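Local coordinates for methionine-binding lipoprotein metQ (Bacillus subtilis subsp. subtilis, PDB 4GOT) that binds methionine, seen here as selenomethionine, and probably passes it to the membrane permease of the MetNPQ ABC transporter for import, at residues M45-L50 and P64-E69; Q117-A122 and F176-Y181. All blocks are in the same frame, centred on the assembly; numbering follows the deposited sequence.

Interaction 1: residues M45-L50 and P64-E69; sequences MYNKAL and PYLEQE. With MSE (selenomethionine), chain B.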
loop_
_atom_site.group_PDB
_atom_site.type_symbol
_atom_site.label_atom_id
_atom_site.label_comp_id
_atom_site.label_asym_id
_atom_site.label_seq_id
_atom_site.Cartn_x
_atom_site.Cartn_y
_atom_site.Cartn_z
HETATM N N MSE A 45 9.103 4.158 8.770
HETATM C CA MSE A 45 10.471 4.562 8.504
HETATM C C MSE A 45 10.702 5.340 7.194
HETATM O O MSE A 45 11.673 6.113 7.081
HETATM C CB MSE A 45 11.403 3.334 8.541
HETATM C CG MSE A 45 11.487 2.767 9.917
HETATM SE SE MSE A 45 12.793 1.301 9.975
HETATM C CE MSE A 45 14.422 2.329 9.590
ATOM N N TYR A 46 9.841 5.135 6.201
ATOM C CA TYR A 46 10.123 5.573 4.830
ATOM C C TYR A 46 10.042 7.104 4.686
ATOM O O TYR A 46 10.945 7.704 4.155
ATOM C CB TYR A 46 9.184 4.854 3.859
ATOM C CG TYR A 46 9.516 3.380 3.734
ATOM C CD1 TYR A 46 8.986 2.438 4.604
ATOM C CD2 TYR A 46 10.403 2.928 2.754
ATOM C CE1 TYR A 46 9.342 1.074 4.501
ATOM C CE2 TYR A 46 10.773 1.588 2.665
ATOM C CZ TYR A 46 10.242 0.656 3.521
ATOM O OH TYR A 46 10.585 -0.685 3.354
ATOM N N ASN A 47 8.978 7.733 5.180
ATOM C CA ASN A 47 8.852 9.199 5.122
ATOM C C ASN A 47 9.860 9.893 6.011
ATOM O O ASN A 47 10.372 10.977 5.666
ATOM C CB ASN A 47 7.431 9.622 5.469
ATOM C CG ASN A 47 6.487 9.418 4.304
ATOM O OD1 ASN A 47 6.913 9.511 3.130
ATOM N ND2 ASN A 47 5.218 9.139 4.594
ATOM N N LYS A 48 10.186 9.266 7.144
ATOM C CA LYS A 48 11.242 9.784 8.018
ATOM C C LYS A 48 12.595 9.855 7.297
ATOM O O LYS A 48 13.306 10.877 7.393
ATOM C CB LYS A 48 11.362 8.956 9.299
ATOM C CG LYS A 48 12.368 9.532 10.297
ATOM C CD LYS A 48 12.075 9.046 11.707
ATOM C CE LYS A 48 12.615 10.000 12.753
ATOM N NZ LYS A 48 14.055 10.261 12.497
ATOM N N ALA A 49 12.944 8.789 6.573
ATOM C CA ALA A 49 14.234 8.730 5.847
ATOM C C ALA A 49 14.296 9.852 4.786
ATOM O O ALA A 49 15.304 10.547 4.653
ATOM C CB ALA A 49 14.443 7.337 5.228
ATOM N N LEU A 50 13.179 10.059 4.073
ATOM C CA LEU A 50 13.090 11.083 3.045
ATOM C C LEU A 50 13.216 12.461 3.640
ATOM O O LEU A 50 14.053 13.225 3.224
ATOM C CB LEU A 50 11.752 10.964 2.294
ATOM C CG LEU A 50 11.431 11.875 1.107
ATOM C CD1 LEU A 50 12.534 11.877 0.049
ATOM C CD2 LEU A 50 10.065 11.451 0.541
ATOM N N PRO A 64 -3.468 8.948 0.558
ATOM C CA PRO A 64 -4.058 9.025 1.911
ATOM C C PRO A 64 -3.016 8.739 3.014
ATOM O O PRO A 64 -3.000 9.418 4.048
ATOM C CB PRO A 64 -5.176 7.985 1.835
ATOM C CG PRO A 64 -5.669 8.106 0.395
ATOM C CD PRO A 64 -4.339 8.169 -0.355
ATOM N N TYR A 65 -2.115 7.794 2.774
ATOM C CA TYR A 65 -1.109 7.509 3.779
ATOM C C TYR A 65 -0.188 8.740 3.958
ATOM O O TYR A 65 0.130 9.131 5.076
ATOM C CB TYR A 65 -0.300 6.276 3.424
ATOM C CG TYR A 65 0.606 5.849 4.574
ATOM C CD1 TYR A 65 1.873 6.344 4.687
ATOM C CD2 TYR A 65 0.164 4.942 5.546
ATOM C CE1 TYR A 65 2.694 5.995 5.746
ATOM C CE2 TYR A 65 0.988 4.578 6.615
ATOM C CZ TYR A 65 2.258 5.116 6.707
ATOM O OH TYR A 65 3.127 4.741 7.723
ATOM N N LEU A 66 0.270 9.301 2.836
ATOM C CA LEU A 66 1.148 10.482 2.824
ATOM C C LEU A 66 0.494 11.667 3.548
ATOM O O LEU A 66 1.122 12.305 4.393
ATOM C CB LEU A 66 1.542 10.879 1.374
ATOM C CG LEU A 66 2.446 12.146 1.301
ATOM C CD1 LEU A 66 3.790 11.960 2.054
ATOM C CD2 LEU A 66 2.657 12.553 -0.156
ATOM N N GLU A 67 -0.791 11.915 3.243
ATOM C CA GLU A 67 -1.541 12.995 3.904
ATOM C C GLU A 67 -1.636 12.865 5.410
ATOM O O GLU A 67 -1.352 13.835 6.152
ATOM C CB GLU A 67 -2.939 13.116 3.302
ATOM C CG GLU A 67 -2.852 13.734 1.940
ATOM C CD GLU A 67 -4.204 13.918 1.318
ATOM O OE1 GLU A 67 -5.215 13.587 1.983
ATOM O OE2 GLU A 67 -4.221 14.386 0.169
ATOM N N GLN A 68 -2.020 11.673 5.864
ATOM C CA GLN A 68 -1.996 11.362 7.298
ATOM C C GLN A 68 -0.628 11.592 7.934
ATOM O O GLN A 68 -0.531 12.110 9.057
ATOM C CB GLN A 68 -2.403 9.883 7.555
ATOM C CG GLN A 68 -2.414 9.481 9.043
ATOM C CD GLN A 68 -3.473 10.219 9.875
ATOM O OE1 GLN A 68 -4.488 10.667 9.359
ATOM N NE2 GLN A 68 -3.231 10.323 11.177
ATOM N N GLU A 69 0.424 11.132 7.265
ATOM C CA GLU A 69 1.798 11.283 7.813
ATOM C C GLU A 69 2.180 12.737 8.005
ATOM O O GLU A 69 2.801 13.117 9.020
ATOM C CB GLU A 69 2.789 10.612 6.914
ATOM C CG GLU A 69 2.654 9.095 6.968
ATOM C CD GLU A 69 3.576 8.478 8.012
ATOM O OE1 GLU A 69 4.807 8.520 7.754
ATOM O OE2 GLU A 69 3.052 7.953 9.040
HETATM N N MSE B 300 1.675 -0.997 -0.666
HETATM C CA MSE B 300 0.595 -0.777 0.341
HETATM C C MSE B 300 -0.841 -0.863 -0.277
HETATM O O MSE B 300 -1.047 -0.218 -1.269
HETATM O OXT MSE B 300 -1.817 -1.505 0.187
HETATM C CB MSE B 300 0.780 0.619 0.957
HETATM C CG MSE B 300 -0.024 0.900 2.187
HETATM SE SE MSE B 300 0.111 2.784 2.784
HETATM C CE MSE B 300 2.016 2.667 3.652
HETATM O O HOH W 1 6.573 6.577 6.455
#
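Glu69 OE1 is held by two donors, one from helix 44-51 and one a water: Asn47 ND2 donates to it over 3.2 Å in a nearly straight bond (163°), and the water, which accepts from Asn47 N, donates to it at 2.9 Å. The amide hydrogen reaches OE1 on its anti side, a little out of the carboxylate plane, while OE1 lies close to the plane of the amide. In Glu69 a bend at chi2 (-92°) turns the carboxylate so that OE1 faces Asn47. Asparagine suits its place by offering both amide ends: ND2 also donates to Gln61, and OD1 accepts from Asn58. Leu66, which also packs on Leu78, brings CD1 to 4.1 Å from Asn47 ND2.

Tyr65, one turn before Glu69, presents the edge of its ring to Asn47, with CE1 4.2 Å from ND2, and one face to the ligand. The selenomethionine methyl CE sits over the ring centre, 3.4 Å above its plane. Replacing the tyrosine by alanine is likely to leave that methyl without the ring face it rests on and to open a gap beside the Asn47 amide. Both donors to OE1 are neutral, so directional hydrogen bonds, not a salt bridge, join the two helices here.

Interaction 2: residues Q117-A122 and F176-Y181; sequences QGRMLA and FINVNY. With MSE (selenomethionine), chain B.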
loop_
_atom_site.group_PDB
_atom_site.type_symbol
_atom_site.label_atom_id
_atom_site.label_comp_id
_atom_site.label_asym_id
_atom_site.label_seq_id
_atom_site.Cartn_x
_atom_site.Cartn_y
_atom_site.Cartn_z
ATOM N N GLN A 117 -7.894 2.946 7.708
ATOM C CA GLN A 117 -9.042 2.449 8.459
ATOM C C GLN A 117 -10.312 2.460 7.612
ATOM O O GLN A 117 -11.104 1.524 7.700
ATOM C CB GLN A 117 -9.268 3.253 9.737
ATOM C CG GLN A 117 -8.113 3.139 10.756
ATOM C CD GLN A 117 -7.856 1.723 11.249
ATOM O OE1 GLN A 117 -6.795 1.107 10.945
ATOM N NE2 GLN A 117 -8.824 1.174 11.985
ATOM N N GLY A 118 -10.516 3.506 6.817
ATOM C CA GLY A 118 -11.677 3.583 5.919
ATOM C C GLY A 118 -11.604 2.569 4.767
ATOM O O GLY A 118 -12.623 2.007 4.341
ATOM N N ARG A 119 -10.393 2.301 4.278
ATOM C CA ARG A 119 -10.180 1.329 3.175
ATOM C C ARG A 119 -10.647 -0.091 3.593
ATOM O O ARG A 119 -11.342 -0.766 2.874
ATOM C CB ARG A 119 -8.698 1.302 2.796
ATOM C CG ARG A 119 -8.372 0.522 1.540
ATOM C CD ARG A 119 -6.876 0.498 1.258
ATOM N NE ARG A 119 -6.653 -0.106 -0.047
ATOM C CZ ARG A 119 -5.457 -0.403 -0.555
ATOM N NH1 ARG A 119 -4.324 -0.163 0.108
ATOM N NH2 ARG A 119 -5.409 -0.964 -1.762
HETATM N N MSE A 120 -10.201 -0.531 4.765
HETATM C CA MSE A 120 -10.646 -1.786 5.394
HETATM C C MSE A 120 -12.143 -1.866 5.667
HETATM O O MSE A 120 -12.821 -2.817 5.243
HETATM C CB MSE A 120 -9.865 -1.983 6.711
HETATM C CG MSE A 120 -8.401 -2.131 6.454
HETATM SE SE MSE A 120 -7.370 -2.183 8.076
HETATM C CE MSE A 120 -6.486 -0.453 8.268
ATOM N N LEU A 121 -12.693 -0.853 6.327
ATOM C CA LEU A 121 -14.109 -0.868 6.647
ATOM C C LEU A 121 -15.006 -0.854 5.394
ATOM O O LEU A 121 -16.117 -1.406 5.425
ATOM C CB LEU A 121 -14.473 0.297 7.603
ATOM C CG LEU A 121 -13.749 0.238 8.956
ATOM C CD1 LEU A 121 -14.215 1.413 9.797
ATOM C CD2 LEU A 121 -13.905 -1.105 9.687
ATOM N N ALA A 122 -14.512 -0.255 4.308
ATOM C CA ALA A 122 -15.294 -0.100 3.072
ATOM C C ALA A 122 -15.477 -1.474 2.434
ATOM O O ALA A 122 -16.517 -1.739 1.840
ATOM C CB ALA A 122 -14.623 0.862 2.094
ATOM N N PHE A 176 -6.883 -8.605 7.460
ATOM C CA PHE A 176 -6.446 -7.714 6.357
ATOM C C PHE A 176 -4.939 -7.795 6.165
ATOM O O PHE A 176 -4.195 -7.709 7.148
ATOM C CB PHE A 176 -6.841 -6.251 6.596
ATOM C CG PHE A 176 -8.323 -5.985 6.413
ATOM C CD1 PHE A 176 -9.198 -6.140 7.481
ATOM C CD2 PHE A 176 -8.834 -5.570 5.200
ATOM C CE1 PHE A 176 -10.577 -5.914 7.335
ATOM C CE2 PHE A 176 -10.208 -5.329 5.046
ATOM C CZ PHE A 176 -11.078 -5.495 6.113
ATOM N N ILE A 177 -4.497 -7.988 4.918
ATOM C CA ILE A 177 -3.042 -7.984 4.590
ATOM C C ILE A 177 -2.851 -7.133 3.299
ATOM O O ILE A 177 -3.500 -7.378 2.248
ATOM C CB ILE A 177 -2.426 -9.405 4.385
ATOM C CG1 ILE A 177 -2.937 -10.425 5.430
ATOM C CG2 ILE A 177 -0.901 -9.326 4.435
ATOM C CD1 ILE A 177 -2.483 -11.866 5.211
ATOM N N ASN A 178 -1.969 -6.139 3.383
ATOM C CA ASN A 178 -1.598 -5.303 2.236
ATOM C C ASN A 178 -0.863 -6.205 1.245
ATOM O O ASN A 178 -0.051 -7.021 1.676
ATOM C CB ASN A 178 -0.630 -4.187 2.663
ATOM C CG ASN A 178 -1.263 -3.152 3.597
ATOM O OD1 ASN A 178 -1.880 -2.189 3.141
ATOM N ND2 ASN A 178 -1.124 -3.353 4.889
ATOM N N VAL A 179 -1.091 -6.025 -0.056
ATOM C CA VAL A 179 -0.439 -6.881 -1.069
ATOM C C VAL A 179 1.105 -6.968 -0.884
ATOM O O VAL A 179 1.677 -8.041 -1.005
ATOM C CB VAL A 179 -0.770 -6.440 -2.517
ATOM C CG1 VAL A 179 0.049 -7.276 -3.522
ATOM C CG2 VAL A 179 -2.282 -6.481 -2.811
ATOM N N ASN A 180 1.787 -5.866 -0.610
ATOM C CA ASN A 180 3.264 -5.930 -0.444
ATOM C C ASN A 180 3.748 -6.915 0.642
ATOM O O ASN A 180 4.682 -7.707 0.433
ATOM C CB ASN A 180 3.891 -4.545 -0.213
ATOM C CG ASN A 180 3.654 -3.977 1.179
ATOM O OD1 ASN A 180 2.553 -3.455 1.479
ATOM N ND2 ASN A 180 4.717 -3.967 2.013
ATOM N N TYR A 181 3.068 -6.899 1.789
ATOM C CA TYR A 181 3.384 -7.816 2.884
ATOM C C TYR A 181 2.822 -9.192 2.660
ATOM O O TYR A 181 3.467 -10.171 3.047
ATOM C CB TYR A 181 2.925 -7.222 4.199
ATOM C CG TYR A 181 3.787 -6.088 4.630
ATOM C CD1 TYR A 181 5.187 -6.229 4.649
ATOM C CD2 TYR A 181 3.227 -4.872 5.074
ATOM C CE1 TYR A 181 6.000 -5.182 5.054
ATOM C CE2 TYR A 181 4.040 -3.836 5.504
ATOM C CZ TYR A 181 5.417 -3.993 5.496
ATOM O OH TYR A 181 6.248 -2.964 5.907
HETATM N N MSE B 300 1.675 -0.997 -0.666
HETATM C CA MSE B 300 0.595 -0.777 0.341
HETATM C C MSE B 300 -0.841 -0.863 -0.277
HETATM O O MSE B 300 -1.047 -0.218 -1.269
HETATM O OXT MSE B 300 -1.817 -1.505 0.187
HETATM C CB MSE B 300 0.780 0.619 0.957
HETATM C CG MSE B 300 -0.024 0.900 2.187
HETATM SE SE MSE B 300 0.111 2.784 2.784
HETATM C CE MSE B 300 2.016 2.667 3.652
#
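The apolar part of this contact is a single pair, Met120 and Phe176, which joins helix 117-126 to strand 174-177. Met120, present as selenomethionine, lies over one face of the Phe176 ring. Its CB stands 3.8 Å from the centroid of the Phe176 ring and only 14° off the normal, a CH-pi contact, while CG meets CD2 of the ring at 3.7 Å. Selenium sits further out over the same face, in a Met-aromatic contact 4.6 Å from that centroid. With CG anti to the carbonyl carbon (chi1 -63°), the Met120 chain runs across the ring before bending at its last torsion. A long, flexible, polarisable side chain suits such a flat surface, and Phe89 and strand 107-111 add further packing around the pair.

The polar part converges on the ligand. Arg119 is fully extended, which carries its guanidinium from the helix to the selenomethionine carboxylate; NH1 donates to ligand OXT over 2.8 Å, with OXT near the guanidinium plane and the bond bent to 137°. NH1 also forms a salt bridge with Glu116, and NH2 one with Glu197, so acidic neighbours hold the guanidinium in place. Asn178, at the N-cap of helix 179-184, lies beside the same carboxylate. On the other side of the ligand's alpha carbon, Asn180 OD1 accepts a weak bond of 3.4 Å from the ligand N, and accepts another from Tyr43 OH.

Arginine facing the carboxylate and an amide oxygen facing the amino group match the two charged ends of an amino acid. The arrangement is consistent with recognition of the alpha-amino acid part of the ligand, more strongly at the carboxylate than at the amino group, and the arginine's charge would be expected to steady the ligand carboxylate.

Overall arrangement
Interactions 1 and 2 meet at one ligand without touching each other: their centres are about 17 Å apart and their nearest atoms about 5 Å. Selenomethionine spans the gap, and the division of labour follows its chemistry. Interaction 1, through Tyr65, receives the apolar selenium-methyl end, whereas residues 117-122 and 176-181 address the carboxylate and amino group. Helix 63-72 follows directly on strand 57-62 of the six-stranded sheet, and strand 174-177 belongs to the five-stranded one, consistent with the two-lobed periplasmic-binding-protein fold, whose ligand lies in the cleft between lobes. Glu87 and Asn206 add further hydrogen bonds to the ligand.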